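Local coordinates for protein N-acetylneuraminate lyase (PDB 5ZKA) that is a lyase of the aldolase type, built as a TIM barrel of the dihydrodipicolinate synthetase family, at residues B[104-109]-B[136-141]. Residues are numbered along the deposited sequence; the frame is centred on the assembly and turned at random.
Sequences YKCLSA and YMIIYS
L107 and S108 pair in parallel with M137 and I138, joining strands 107-109 and 137-140 as neighbours in the eight-stranded barrel. The strand axes come within 4.4 Å and run 21° from parallel. Three backbone hydrogen bonds zip them together: L107 N to Y136 O (2.7 Å), I138 N to L107 O (2.8 Å), and a longer one from A109 N to I138 O (3.3 Å). Helix 119-133 lies in the connection, so this is a beta-alpha-beta crossover. On the face that L107, A109 and M137 share, the methionine does the reaching. Its CG stands anti to the backbone N (chi1 170°), and the chain then bends at chi2 and chi3 to swing the thioether back across the neighbouring strand. M137 SD ends up against the backbone there, 3.7 Å from A109 N and close to S108 CA, while M137 CE lies near A109 CB and L107 CB. I129 and V130 of helix 119-133 pack on the same methionine, so it fills the layer between sheet and helix. The other face carries S108 and I138, whose CB atoms sit side by side, 3.9 Å apart; before them, C106 SG meets I138 CG1 at 3.7 Å. Farther along, Y140 turns its ring back toward the first strand: CD1 lies 3.3 Å from A109 O, which approaches the ring obliquely, and S108 OG lies near the ring plane at its edge. A109 O accepts a hydrogen bond from Y126 OH of helix 119-133. The helix-facing side of the contact is thus apolar, whereas the interior side mixes I138 and C106 with the hydroxyls of S108 and Y140, which both hydrogen-bond to Y47 OH, the network continuing from Y140 OH to K168 NZ.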
ATOM      1  N   TYR B 104      -4.595   2.700 -32.914  1.00 32.03           N
ATOM      2  CA  TYR B 104      -4.160   2.449 -31.545  1.00 35.16           C
ATOM      3  C   TYR B 104      -3.267   1.218 -31.506  1.00 36.85           C
ATOM      4  O   TYR B 104      -3.579   0.187 -32.106  1.00 37.88           O
ATOM      5  CB  TYR B 104      -5.363   2.252 -30.626  1.00 37.37           C
ATOM      6  CG  TYR B 104      -6.111   3.528 -30.306  1.00 35.04           C
ATOM      7  CD1 TYR B 104      -7.021   4.071 -31.209  1.00 36.99           C
ATOM      8  CD2 TYR B 104      -5.916   4.183 -29.096  1.00 37.58           C
ATOM      9  CE1 TYR B 104      -7.708   5.243 -30.917  1.00 37.37           C
ATOM     10  CE2 TYR B 104      -6.601   5.347 -28.789  1.00 32.64           C
ATOM     11  CZ  TYR B 104      -7.493   5.877 -29.707  1.00 38.70           C
ATOM     12  OH  TYR B 104      -8.175   7.038 -29.412  1.00 33.76           O
ATOM     13  N   LYS B 105      -2.154   1.322 -30.779  1.00 32.36           N
ATOM     14  CA  LYS B 105      -1.150   0.270 -30.741  1.00 32.53           C
ATOM     15  C   LYS B 105      -1.105  -0.440 -29.398  1.00 30.59           C
ATOM     16  O   LYS B 105      -0.173  -1.211 -29.145  1.00 32.87           O
ATOM     17  CB  LYS B 105       0.231   0.841 -31.085  1.00 31.43           C
ATOM     18  CG  LYS B 105       0.315   1.494 -32.469  1.00 36.80           C
ATOM     19  CD  LYS B 105       0.118   0.491 -33.591  1.00 38.66           C
ATOM     20  CE  LYS B 105       0.166   1.181 -34.958  1.00 40.91           C
ATOM     21  NZ  LYS B 105      -0.559   0.395 -35.994  1.00 41.19           N
ATOM     22  N   CYS B 106      -2.098  -0.216 -28.536  1.00 28.37           N
ATOM     23  CA  CYS B 106      -2.149  -0.911 -27.258  1.00 31.28           C
ATOM     24  C   CYS B 106      -3.574  -0.849 -26.737  1.00 31.95           C
ATOM     25  O   CYS B 106      -4.195   0.216 -26.757  1.00 29.11           O
ATOM     26  CB  CYS B 106      -1.185  -0.296 -26.241  1.00 32.24           C
ATOM     27  SG  CYS B 106      -1.022  -1.317 -24.744  1.00 33.28           S
ATOM     28  N   LEU B 107      -4.088  -1.991 -26.304  1.00 32.29           N
ATOM     29  CA  LEU B 107      -5.421  -2.092 -25.734  1.00 28.50           C
ATOM     30  C   LEU B 107      -5.314  -2.314 -24.240  1.00 31.86           C
ATOM     31  O   LEU B 107      -4.269  -2.701 -23.713  1.00 32.27           O
ATOM     32  CB  LEU B 107      -6.211  -3.252 -26.349  1.00 30.50           C
ATOM     33  CG  LEU B 107      -6.230  -3.295 -27.874  1.00 35.27           C
ATOM     34  CD1 LEU B 107      -6.986  -4.514 -28.369  1.00 37.38           C
ATOM     35  CD2 LEU B 107      -6.883  -2.026 -28.383  1.00 32.59           C
ATOM     36  N   SER B 108      -6.424  -2.070 -23.561  1.00 29.07           N
ATOM     37  CA  SER B 108      -6.589  -2.535 -22.199  1.00 34.25           C
ATOM     38  C   SER B 108      -8.025  -3.005 -22.058  1.00 38.12           C
ATOM     39  O   SER B 108      -8.893  -2.667 -22.872  1.00 36.29           O
ATOM     40  CB  SER B 108      -6.262  -1.449 -21.166  1.00 38.78           C
ATOM     41  OG  SER B 108      -7.217  -0.411 -21.227  1.00 35.90           O
ATOM     42  N   ALA B 109      -8.265  -3.822 -21.038  1.00 35.74           N
ATOM     43  CA  ALA B 109      -9.616  -4.323 -20.837  1.00 39.83           C
ATOM     44  C   ALA B 109      -9.792  -4.739 -19.390  1.00 36.02           C
ATOM     45  O   ALA B 109      -8.859  -5.242 -18.759  1.00 34.22           O
ATOM     46  CB  ALA B 109      -9.925  -5.510 -21.755  1.00 40.62           C
ATOM     47  N   TYR B 136      -1.692  -5.455 -28.770  1.00 36.81           N
ATOM     48  CA  TYR B 136      -1.154  -5.669 -27.432  1.00 33.59           C
ATOM     49  C   TYR B 136      -2.195  -5.313 -26.377  1.00 29.10           C
ATOM     50  O   TYR B 136      -3.124  -4.539 -26.620  1.00 33.39           O
ATOM     51  CB  TYR B 136       0.109  -4.837 -27.218  1.00 27.17           C
ATOM     52  CG  TYR B 136       1.148  -5.092 -28.290  1.00 33.59           C
ATOM     53  CD1 TYR B 136       2.125  -6.066 -28.122  1.00 38.59           C
ATOM     54  CD2 TYR B 136       1.128  -4.382 -29.486  1.00 39.94           C
ATOM     55  CE1 TYR B 136       3.063  -6.314 -29.113  1.00 40.60           C
ATOM     56  CE2 TYR B 136       2.059  -4.625 -30.478  1.00 50.09           C
ATOM     57  CZ  TYR B 136       3.022  -5.588 -30.284  1.00 47.83           C
ATOM     58  OH  TYR B 136       3.947  -5.828 -31.275  1.00 52.57           O
ATOM     59  N   MET B 137      -2.009  -5.866 -25.180  1.00 30.82           N
ATOM     60  CA  MET B 137      -3.040  -5.816 -24.155  1.00 31.89           C
ATOM     61  C   MET B 137      -2.447  -5.513 -22.785  1.00 31.35           C
ATOM     62  O   MET B 137      -1.455  -6.128 -22.385  1.00 34.27           O
ATOM     63  CB  MET B 137      -3.808  -7.144 -24.108  1.00 34.88           C
ATOM     64  CG  MET B 137      -4.749  -7.291 -22.921  1.00 39.53           C
ATOM     65  SD  MET B 137      -6.188  -6.211 -23.000  1.00 39.81           S
ATOM     66  CE  MET B 137      -7.048  -6.953 -24.383  1.00 39.93           C
ATOM     67  N   ILE B 138      -3.079  -4.571 -22.079  1.00 31.85           N
ATOM     68  CA  ILE B 138      -2.839  -4.295 -20.662  1.00 29.16           C
ATOM     69  C   ILE B 138      -4.016  -4.865 -19.871  1.00 35.33           C
ATOM     70  O   ILE B 138      -5.171  -4.503 -20.123  1.00 35.37           O
ATOM     71  CB  ILE B 138      -2.683  -2.787 -20.400  1.00 29.97           C
ATOM     72  CG1 ILE B 138      -1.467  -2.218 -21.142  1.00 36.01           C
ATOM     73  CG2 ILE B 138      -2.604  -2.494 -18.881  1.00 29.49           C
ATOM     74  CD1 ILE B 138      -0.176  -2.783 -20.696  1.00 39.68           C
ATOM     75  N   ILE B 139      -3.733  -5.758 -18.916  1.00 32.44           N
ATOM     76  CA  ILE B 139      -4.778  -6.339 -18.078  1.00 30.82           C
ATOM     77  C   ILE B 139      -4.988  -5.458 -16.855  1.00 34.79           C
ATOM     78  O   ILE B 139      -4.171  -4.596 -16.530  1.00 35.86           O
ATOM     79  CB  ILE B 139      -4.448  -7.783 -17.649  1.00 30.83           C
ATOM     80  CG1 ILE B 139      -3.111  -7.813 -16.905  1.00 37.92           C
ATOM     81  CG2 ILE B 139      -4.441  -8.723 -18.852  1.00 37.11           C
ATOM     82  CD1 ILE B 139      -2.809  -9.128 -16.232  1.00 43.31           C
ATOM     83  N   TYR B 140      -6.114  -5.669 -16.179  1.00 33.08           N
ATOM     84  CA  TYR B 140      -6.364  -5.066 -14.877  1.00 31.60           C
ATOM     85  C   TYR B 140      -6.008  -6.073 -13.793  1.00 33.69           C
ATOM     86  O   TYR B 140      -6.268  -7.269 -13.942  1.00 34.50           O
ATOM     87  CB  TYR B 140      -7.829  -4.650 -14.722  1.00 33.65           C
ATOM     88  CG  TYR B 140      -8.168  -3.290 -15.296  1.00 36.35           C
ATOM     89  CD1 TYR B 140      -7.787  -2.950 -16.586  1.00 35.90           C
ATOM     90  CD2 TYR B 140      -8.908  -2.363 -14.564  1.00 34.88           C
ATOM     91  CE1 TYR B 140      -8.102  -1.723 -17.125  1.00 37.12           C
ATOM     92  CE2 TYR B 140      -9.231  -1.127 -15.099  1.00 38.85           C
ATOM     93  CZ  TYR B 140      -8.823  -0.813 -16.385  1.00 41.58           C
ATOM     94  OH  TYR B 140      -9.128   0.406 -16.948  1.00 36.74           O
ATOM     95  N   SER B 141      -5.427  -5.577 -12.690  1.00 32.60           N
ATOM     96  CA  SER B 141      -5.106  -6.449 -11.562  1.00 34.91           C
ATOM     97  C   SER B 141      -6.360  -7.023 -10.913  1.00 39.64           C
ATOM     98  O   SER B 141      -6.348  -8.169 -10.452  1.00 44.93           O
ATOM     99  CB  SER B 141      -4.272  -5.686 -10.531  1.00 34.32           C
ATOM    100  OG  SER B 141      -5.027  -4.617  -9.968  1.00 33.41           O
TER